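Local atomic coordinates of peroxidase (Cellulomonas bogoriensis 69B4 = DSM 16987, PDB entry 6QZO), a protein that binds heme b and probably uses hydrogen peroxide to oxidise dyes or other organic substrates. Residues Trp174-Phe179 with Val233-Met238; Pro222-Gly227 with Gln378-Gly383; Asn311-Pro316 with Ser322-Leu327. All blocks are in the same frame, centred on the assembly; numbering follows the deposited sequence.

Overall arrangement
Contacts 1 and 3 adjoin, their centres about 8 Å apart: contact 1 is buried core, while contact 3 runs from the heme side out to a partly exposed turn at the second subunit, which contact 1 also touches. Contact 2 sits toward the surface, about 29 Å from contact 1 and 36 Å from contact 3 between centres. Contact 1 links the two antiparallel sheets through polar side chains and waters. Contact 3 lies within the second sheet, pairing strand 306-314 with strand 323-332 by backbone bonds; the latter adjoins strand 229-238 of contact 1, and I236 and L326 both border the heme. Contact 2 is largely apolar, setting a loop against the C-terminal helix, away from heme and dimer partner.

Contact 1: residues Trp174-Phe179 with Val233-Met238; sequences WVQRGF and VRRIAM. With HEM (protoporphyrin IX containing Fe), chain I.
R235 carries its CG opposite the backbone N (chi1 -165°) and runs extended to NE, while Q176 swings CG opposite its carbonyl carbon (chi1 -62°) and stretches out; the two long chains thus meet between backbones too far apart to pair. R235 NH1 donates to Q176 OE1 at 3.2 Å in a nearly straight bond (168° at the hydrogen). The acceptor lies in the guanidinium plane, but the donor reaches OE1 from the flank and tilted from the carbonyl plane, with amide and guanidinium turned steeply against each other. OE1 also rests on the arginine's stem, 3.2 Å from R235 CG. Glutamine suits this buried place because its amide both accepts and donates: Q176 NE2 gives to water 1 at 3.2 Å, and that water donates in turn to V233 O. V233 CG1 packs 3.8 Å from Q176 NE2, which also lies over a face of the W174 ring. A second water accepts from R235 NH1 and from R177 N, each at 2.9 Å, tying the guanidinium to the opposite backbone. Arginine suits the gap between the sheets: its chain is long enough to cross, and its flat charged end donates in plane while making cation-pi contacts with W138 and Y312. With a leucine in place of R235, Q176 OE1 would probably be left without this donor and water 2 without NH1. Nearby, I236 CD1 meets the heme methyl CMC at 3.5 Å. Strand 170-179, at the edge of the first sheet, pairs with strand 47-55, and strand 229-238 lies inside the second, between 323-332 and 356-366.

Contact 2: residues Pro222-Gly227 with Gln378-Gly383; sequences PGWLTG and QRLLEG
W224 and L380 run side by side where a short 3-10 turn, 223-225, packs against the C-terminal helix 378-381 in the ferredoxin-like fold of the DyP-type peroxidases. The tryptophan starts over the helix backbone: its CB lies 3.6 Å from R379 O and also touches R379 CB. With CG held between the backbone N and the carbonyl carbon (chi1 73°), the indole is laid along L380, W224 CG coming over L380 CA at 3.9 Å. On the six-membered ring, W224 CE3 meets L380 CB at 3.7 Å. The pyrrole half takes the methyl L380 CD1 squarely over its face, 3.6 Å from the five-membered centroid and 6° off the normal, a textbook CH-pi contact. L225 CG covers the opposite face, and F105 of strand 100-105 touches both W224 and L380. At the pyrrole edge, W224 NE1 donates to R118 O, while the guanidinium of R118 holds the carboxylate of G383. A flat, wide ring with one N-H therefore suits a buried place that needs mostly apolar cover. R379, more exposed, bends at chi3 and sets the edge of its guanidinium near W224 O; its NH2 is bonded to G369 O. The turn is braced from within by T226, whose OG1 gives a 2.7 Å bond to G223 O, an oxygen that also accepts from T226 N.

Contact 3: residues Asn311-Pro316 with Ser322-Leu327; sequences NYDEAP and SDSGLL
Y312 lies flat against G325 across the beta hairpin of strands 306-314 and 323-332 in the ferredoxin-like fold of the DyP-type peroxidases; strand 306-314 forms an edge of the second antiparallel sheet, and 323-332 is the next strand in. The tyrosine CG sits between the backbone N and the carbonyl carbon (chi1 81°), which folds the ring over the neighbouring strand. G325 CA then approaches the ring face at 3.7 Å from the centroid, a CH-pi contact, and G325 N stands above the ring centre. Glycine suits this place: a beta carbon would clash with Y312 CE2. The rim is occupied as well. D323 OD1 lies in the ring plane, 3.7 Å from Y312 CE1, with its carboxylate turned 87° to the ring, an arrangement that would favour the carboxylate oxygen against the partly positive C-H rim. L327 CD2 adds apolar cover at 3.6 Å from Y312 CD2, and beyond the phenol OH lies A237 of the next strand.

Beneath the ring, Y312 and G325 form a hydrogen-bonded pair: Y312 N gives to G325 O at 3.0 Å, and G325 N returns a bond to Y312 O at 2.9 Å. Further toward the turn, E314 N donates to D323 O. On the other face of the sheet, the side chains of D313 and S324, a non-hydrogen-bonded pair, join directly. S324 OG donates to D313 OD1 at 2.6 Å, meeting the carboxylate on its anti side, a short reach for which serine is well sized. L326 on that same face touches the heme. Near the turn, S322 OG bonds to R160 of the second subunit, and P316 packs on V175 of that subunit. At the other end, one water donates both to N311 OD1 at 3.1 Å and to G325 O at 2.6 Å.

Contact 1: residues Trp174-Phe179 with Val233-Met238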
# COMPACT_ATOMS: atom_id res chain seq x y z
N TRP A 174 11.08 -9.05 -8.72
CA TRP A 174 10.63 -8.34 -7.49
C TRP A 174 9.63 -7.25 -7.86
O TRP A 174 9.55 -6.85 -9.05
CB TRP A 174 11.81 -7.78 -6.69
CG TRP A 174 12.86 -6.99 -7.42
CD1 TRP A 174 14.14 -7.41 -7.67
CD2 TRP A 174 12.79 -5.62 -7.88
NE1 TRP A 174 14.85 -6.42 -8.27
CE2 TRP A 174 14.06 -5.31 -8.42
CE3 TRP A 174 11.80 -4.65 -7.94
CZ2 TRP A 174 14.35 -4.07 -9.01
CZ3 TRP A 174 12.09 -3.42 -8.50
CH2 TRP A 174 13.35 -3.13 -9.03
N VAL A 175 8.89 -6.82 -6.85
CA VAL A 175 7.95 -5.66 -6.87
C VAL A 175 8.21 -4.86 -5.60
O VAL A 175 8.11 -5.45 -4.50
CB VAL A 175 6.49 -6.10 -6.93
CG1 VAL A 175 5.55 -4.92 -7.07
CG2 VAL A 175 6.24 -7.11 -8.04
N GLN A 176 8.54 -3.58 -5.75
CA GLN A 176 8.73 -2.62 -4.64
C GLN A 176 7.59 -1.61 -4.74
O GLN A 176 7.43 -1.01 -5.80
CB GLN A 176 10.11 -1.98 -4.75
CG GLN A 176 11.24 -3.00 -4.62
CD GLN A 176 12.59 -2.34 -4.50
OE1 GLN A 176 12.84 -1.56 -3.58
NE2 GLN A 176 13.47 -2.62 -5.45
N ARG A 177 6.81 -1.48 -3.67
CA ARG A 177 5.62 -0.62 -3.59
C ARG A 177 5.96 0.54 -2.66
O ARG A 177 6.66 0.32 -1.66
CB ARG A 177 4.42 -1.43 -3.07
CG ARG A 177 4.32 -2.81 -3.71
CD ARG A 177 3.12 -3.60 -3.18
NE ARG A 177 2.83 -4.75 -4.00
CZ ARG A 177 2.24 -4.71 -5.19
NH1 ARG A 177 1.94 -3.55 -5.77
NH2 ARG A 177 2.02 -5.86 -5.81
N GLY A 178 5.52 1.75 -3.00
CA GLY A 178 5.77 2.93 -2.17
C GLY A 178 4.64 3.93 -2.29
O GLY A 178 3.74 3.71 -3.15
N PHE A 179 4.70 4.99 -1.48
CA PHE A 179 3.62 5.97 -1.31
C PHE A 179 4.17 7.32 -0.86
O PHE A 179 5.27 7.41 -0.25
CB PHE A 179 2.59 5.47 -0.30
CG PHE A 179 3.14 5.15 1.07
CD1 PHE A 179 3.25 6.14 2.04
CD2 PHE A 179 3.52 3.86 1.39
CE1 PHE A 179 3.73 5.85 3.30
CE2 PHE A 179 4.00 3.57 2.66
CZ PHE A 179 4.11 4.56 3.61
N VAL A 233 17.58 2.40 -8.78
CA VAL A 233 16.67 2.04 -7.66
C VAL A 233 17.52 1.47 -6.54
O VAL A 233 18.05 0.35 -6.71
CB VAL A 233 15.59 1.05 -8.10
CG1 VAL A 233 14.65 0.67 -6.98
CG2 VAL A 233 14.80 1.59 -9.28
N ARG A 234 17.66 2.23 -5.44
CA ARG A 234 18.18 1.74 -4.15
C ARG A 234 17.00 1.60 -3.19
O ARG A 234 16.29 2.60 -2.95
CB ARG A 234 19.20 2.71 -3.56
CG ARG A 234 20.37 3.02 -4.48
CD ARG A 234 21.44 1.96 -4.47
NE ARG A 234 22.38 2.09 -3.38
CZ ARG A 234 23.46 1.34 -3.22
NH1 ARG A 234 23.74 0.34 -4.04
NH2 ARG A 234 24.23 1.60 -2.18
N ARG A 235 16.78 0.39 -2.69
CA ARG A 235 15.88 0.12 -1.54
C ARG A 235 16.71 0.39 -0.29
O ARG A 235 17.68 -0.36 -0.05
CB ARG A 235 15.39 -1.33 -1.58
CG ARG A 235 14.20 -1.61 -0.68
CD ARG A 235 13.79 -3.06 -0.73
NE ARG A 235 12.71 -3.39 0.17
CZ ARG A 235 11.42 -3.11 -0.01
NH1 ARG A 235 11.02 -2.44 -1.08
NH2 ARG A 235 10.52 -3.50 0.88
N ILE A 236 16.40 1.47 0.44
CA ILE A 236 17.25 1.90 1.59
C ILE A 236 16.39 1.80 2.85
O ILE A 236 15.43 2.58 2.98
CB ILE A 236 17.86 3.30 1.40
CG1 ILE A 236 18.46 3.47 -0.00
CG2 ILE A 236 18.91 3.55 2.47
CD1 ILE A 236 18.98 4.87 -0.26
N ALA A 237 16.74 0.84 3.71
CA ALA A 237 16.03 0.54 4.97
C ALA A 237 16.37 1.61 6.00
O ALA A 237 17.56 2.07 6.05
CB ALA A 237 16.42 -0.83 5.44
N MET A 238 15.38 2.01 6.80
CA MET A 238 15.55 2.96 7.94
C MET A 238 15.50 2.15 9.23
O MET A 238 14.54 1.39 9.43
CB MET A 238 14.47 4.03 7.95
CG MET A 238 14.52 4.94 6.77
SD MET A 238 12.95 5.84 6.58
CE MET A 238 13.50 7.17 5.51
CHA HEM I . 19.05 15.45 0.41
CHB HEM I . 17.10 12.03 3.17
CHC HEM I . 19.68 8.69 0.83
CHD HEM I . 21.32 12.06 -2.20
C1A HEM I . 18.33 14.81 1.37
C2A HEM I . 17.57 15.46 2.38
C3A HEM I . 17.03 14.49 3.17
C4A HEM I . 17.44 13.25 2.63
CMA HEM I . 16.14 14.68 4.38
CAA HEM I . 17.42 16.96 2.59
CBA HEM I . 16.25 17.58 1.82
CGA HEM I . 16.58 17.61 0.37
O1A HEM I . 16.20 16.63 -0.33
O2A HEM I . 17.22 18.59 -0.11
C1B HEM I . 17.66 10.83 2.76
C2B HEM I . 17.34 9.60 3.38
C3B HEM I . 18.07 8.63 2.73
C4B HEM I . 18.83 9.35 1.70
CMB HEM I . 16.36 9.40 4.54
CAB HEM I . 18.09 7.17 2.89
CBB HEM I . 17.19 6.48 3.59
C1C HEM I . 20.34 9.29 -0.21
C2C HEM I . 21.18 8.62 -1.10
C3C HEM I . 21.67 9.55 -1.99
C4C HEM I . 21.11 10.83 -1.61
CMC HEM I . 21.52 7.16 -1.15
CAC HEM I . 22.58 9.02 -3.04
CBC HEM I . 23.15 9.73 -3.98
C1D HEM I . 20.81 13.27 -1.71
C2D HEM I . 21.09 14.57 -2.36
C3D HEM I . 20.48 15.51 -1.62
C4D HEM I . 19.82 14.78 -0.53
CMD HEM I . 21.93 14.87 -3.59
CAD HEM I . 20.49 17.02 -1.89
CBD HEM I . 21.68 17.70 -1.18
CGD HEM I . 21.82 19.20 -1.42
O1D HEM I . 22.33 19.63 -2.48
O2D HEM I . 21.47 20.04 -0.55
NA HEM I . 18.24 13.46 1.54
NB HEM I . 18.55 10.64 1.78
NC HEM I . 20.31 10.62 -0.51
ND HEM I . 20.05 13.47 -0.62
FE HEM I . 19.37 12.15 0.56
O HOH W 1 16.57 -2.03 -5.18
O HOH W 2 8.16 -2.54 -1.31

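Contact 2: residues Pro222-Gly227 with Gln378-Gly383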
# COMPACT_ATOMS: atom_id res chain seq x y z
N PRO A 222 25.33 5.65 -27.09
CA PRO A 222 24.62 5.07 -28.23
C PRO A 222 23.36 5.85 -28.64
O PRO A 222 22.68 6.36 -27.78
CB PRO A 222 24.27 3.67 -27.72
CG PRO A 222 24.02 3.87 -26.23
CD PRO A 222 24.96 5.00 -25.82
N GLY A 223 23.08 5.90 -29.95
CA GLY A 223 22.05 6.75 -30.58
C GLY A 223 20.65 6.39 -30.13
O GLY A 223 19.79 7.29 -30.13
N TRP A 224 20.41 5.13 -29.76
CA TRP A 224 19.06 4.64 -29.39
C TRP A 224 18.56 5.27 -28.08
O TRP A 224 17.34 5.20 -27.82
CB TRP A 224 19.04 3.11 -29.30
CG TRP A 224 19.74 2.52 -28.11
CD1 TRP A 224 21.02 2.07 -28.07
CD2 TRP A 224 19.18 2.27 -26.80
NE1 TRP A 224 21.31 1.58 -26.82
CE2 TRP A 224 20.20 1.68 -26.03
CE3 TRP A 224 17.93 2.48 -26.21
CZ2 TRP A 224 20.01 1.29 -24.70
CZ3 TRP A 224 17.74 2.10 -24.90
CH2 TRP A 224 18.77 1.52 -24.16
N LEU A 225 19.44 5.87 -27.27
CA LEU A 225 19.07 6.48 -25.97
C LEU A 225 18.67 7.96 -26.12
O LEU A 225 18.40 8.57 -25.07
CB LEU A 225 20.24 6.35 -25.00
CG LEU A 225 20.17 5.14 -24.07
CD1 LEU A 225 21.44 5.08 -23.26
CD2 LEU A 225 18.96 5.19 -23.16
N THR A 226 18.61 8.51 -27.33
CA THR A 226 18.12 9.90 -27.55
C THR A 226 16.74 10.07 -26.91
O THR A 226 15.84 9.29 -27.26
CB THR A 226 17.95 10.26 -29.03
OG1 THR A 226 19.13 9.85 -29.72
CG2 THR A 226 17.69 11.74 -29.23
N GLY A 227 16.58 11.09 -26.05
CA GLY A 227 15.33 11.36 -25.31
C GLY A 227 15.23 10.50 -24.04
O GLY A 227 14.23 10.64 -23.29
N GLN A 378 12.02 0.96 -29.43
CA GLN A 378 12.08 0.63 -30.88
C GLN A 378 13.47 0.95 -31.46
O GLN A 378 14.00 0.11 -32.21
CB GLN A 378 10.98 1.40 -31.61
CG GLN A 378 10.90 1.10 -33.10
CD GLN A 378 9.68 1.76 -33.68
OE1 GLN A 378 9.00 2.56 -33.02
NE2 GLN A 378 9.37 1.41 -34.92
N ARG A 379 14.04 2.12 -31.14
CA ARG A 379 15.37 2.58 -31.66
C ARG A 379 16.47 1.59 -31.25
O ARG A 379 17.44 1.45 -32.01
CB ARG A 379 15.71 4.00 -31.20
CG ARG A 379 14.93 5.09 -31.92
CD ARG A 379 15.34 6.51 -31.52
NE ARG A 379 14.77 6.90 -30.23
CZ ARG A 379 13.57 7.49 -30.05
NH1 ARG A 379 12.79 7.78 -31.08
NH2 ARG A 379 13.16 7.80 -28.82
N LEU A 380 16.33 0.92 -30.10
CA LEU A 380 17.30 -0.13 -29.69
C LEU A 380 17.13 -1.37 -30.58
O LEU A 380 18.16 -1.87 -31.09
CB LEU A 380 17.11 -0.50 -28.22
CG LEU A 380 17.96 -1.68 -27.74
CD1 LEU A 380 19.45 -1.42 -27.98
CD2 LEU A 380 17.68 -1.99 -26.27
N LEU A 381 15.91 -1.90 -30.70
CA LEU A 381 15.66 -3.25 -31.27
C LEU A 381 15.74 -3.24 -32.81
O LEU A 381 15.66 -4.32 -33.39
CB LEU A 381 14.29 -3.75 -30.80
CG LEU A 381 14.22 -4.44 -29.46
CD1 LEU A 381 14.68 -5.89 -29.57
CD2 LEU A 381 14.97 -3.67 -28.37
N GLU A 382 15.94 -2.07 -33.44
CA GLU A 382 16.37 -1.86 -34.86
C GLU A 382 17.62 -2.72 -35.19
O GLU A 382 17.65 -3.31 -36.27
CB GLU A 382 16.61 -0.34 -35.09
CG GLU A 382 15.86 0.36 -36.22
CD GLU A 382 14.36 0.45 -36.08
OE1 GLU A 382 13.78 -0.24 -35.21
OE2 GLU A 382 13.77 1.21 -36.86
N GLY A 383 18.58 -2.81 -34.27
CA GLY A 383 19.78 -3.66 -34.44
C GLY A 383 20.99 -3.08 -33.74
O GLY A 383 20.90 -2.11 -32.98
OXT GLY A 383 22.08 -3.61 -33.97

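Contact 3: residues Asn311-Pro316 with Ser322-Leu327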
# COMPACT_ATOMS: atom_id res chain seq x y z
N ASN A 311 8.10 6.51 -0.10
CA ASN A 311 8.18 5.78 1.20
C ASN A 311 7.81 4.32 0.96
O ASN A 311 6.87 4.08 0.19
CB ASN A 311 7.24 6.37 2.26
CG ASN A 311 7.50 7.84 2.50
OD1 ASN A 311 8.66 8.25 2.59
ND2 ASN A 311 6.43 8.62 2.55
N TYR A 312 8.47 3.39 1.64
CA TYR A 312 8.00 1.99 1.74
C TYR A 312 7.81 1.66 3.22
O TYR A 312 8.54 2.14 4.07
CB TYR A 312 8.90 1.03 0.97
CG TYR A 312 10.16 0.57 1.63
CD1 TYR A 312 10.14 -0.45 2.57
CD2 TYR A 312 11.40 1.07 1.25
CE1 TYR A 312 11.31 -0.91 3.16
CE2 TYR A 312 12.57 0.60 1.81
CZ TYR A 312 12.53 -0.39 2.77
OH TYR A 312 13.70 -0.85 3.33
N ASP A 313 6.78 0.87 3.47
CA ASP A 313 6.32 0.45 4.81
C ASP A 313 5.71 -0.93 4.64
O ASP A 313 4.61 -0.99 4.11
CB ASP A 313 5.36 1.48 5.40
CG ASP A 313 5.06 1.25 6.86
OD1 ASP A 313 6.02 1.01 7.59
OD2 ASP A 313 3.87 1.30 7.27
N GLU A 314 6.43 -1.99 5.00
CA GLU A 314 5.99 -3.39 4.77
C GLU A 314 5.47 -3.99 6.06
O GLU A 314 5.87 -3.50 7.12
CB GLU A 314 7.15 -4.25 4.23
CG GLU A 314 7.67 -3.79 2.89
CD GLU A 314 6.61 -3.59 1.82
OE1 GLU A 314 5.62 -4.34 1.77
OE2 GLU A 314 6.76 -2.66 1.06
N ALA A 315 4.64 -5.03 5.97
CA ALA A 315 4.35 -5.93 7.09
C ALA A 315 5.69 -6.33 7.67
O ALA A 315 6.55 -6.80 6.92
CB ALA A 315 3.54 -7.12 6.63
N PRO A 316 5.97 -6.07 8.97
CA PRO A 316 7.30 -6.33 9.53
C PRO A 316 7.64 -7.81 9.65
O PRO A 316 6.76 -8.64 9.83
CB PRO A 316 7.21 -5.67 10.91
CG PRO A 316 5.75 -5.79 11.26
CD PRO A 316 5.05 -5.49 9.95
N SER A 322 8.48 -2.59 12.80
CA SER A 322 8.35 -1.90 11.49
C SER A 322 9.37 -2.46 10.49
O SER A 322 10.45 -2.90 10.90
CB SER A 322 8.50 -0.40 11.64
OG SER A 322 7.59 0.12 12.60
N ASP A 323 9.02 -2.43 9.20
CA ASP A 323 9.95 -2.56 8.05
C ASP A 323 9.68 -1.37 7.15
O ASP A 323 8.84 -1.50 6.23
CB ASP A 323 9.81 -3.91 7.34
CG ASP A 323 10.80 -4.10 6.19
OD1 ASP A 323 11.68 -3.24 6.02
OD2 ASP A 323 10.72 -5.10 5.48
N SER A 324 10.32 -0.24 7.46
CA SER A 324 10.12 1.06 6.79
C SER A 324 11.41 1.48 6.11
O SER A 324 12.51 1.06 6.58
CB SER A 324 9.65 2.09 7.76
OG SER A 324 8.45 1.66 8.39
N GLY A 325 11.30 2.28 5.04
CA GLY A 325 12.48 2.83 4.37
C GLY A 325 12.12 3.73 3.21
O GLY A 325 10.95 4.17 3.13
N LEU A 326 13.09 3.98 2.34
CA LEU A 326 12.98 4.87 1.16
C LEU A 326 13.17 4.03 -0.10
O LEU A 326 14.15 3.24 -0.14
CB LEU A 326 14.05 5.95 1.28
CG LEU A 326 13.82 7.21 0.44
CD1 LEU A 326 12.64 8.02 0.97
CD2 LEU A 326 15.07 8.07 0.38
N LEU A 327 12.20 4.08 -1.03
CA LEU A 327 12.38 3.65 -2.43
C LEU A 327 13.11 4.79 -3.11
O LEU A 327 12.45 5.71 -3.58
CB LEU A 327 11.04 3.41 -3.12
CG LEU A 327 10.26 2.17 -2.70
CD1 LEU A 327 9.26 1.77 -3.78
CD2 LEU A 327 11.18 1.00 -2.38
O HOH W 3 10.70 6.52 4.17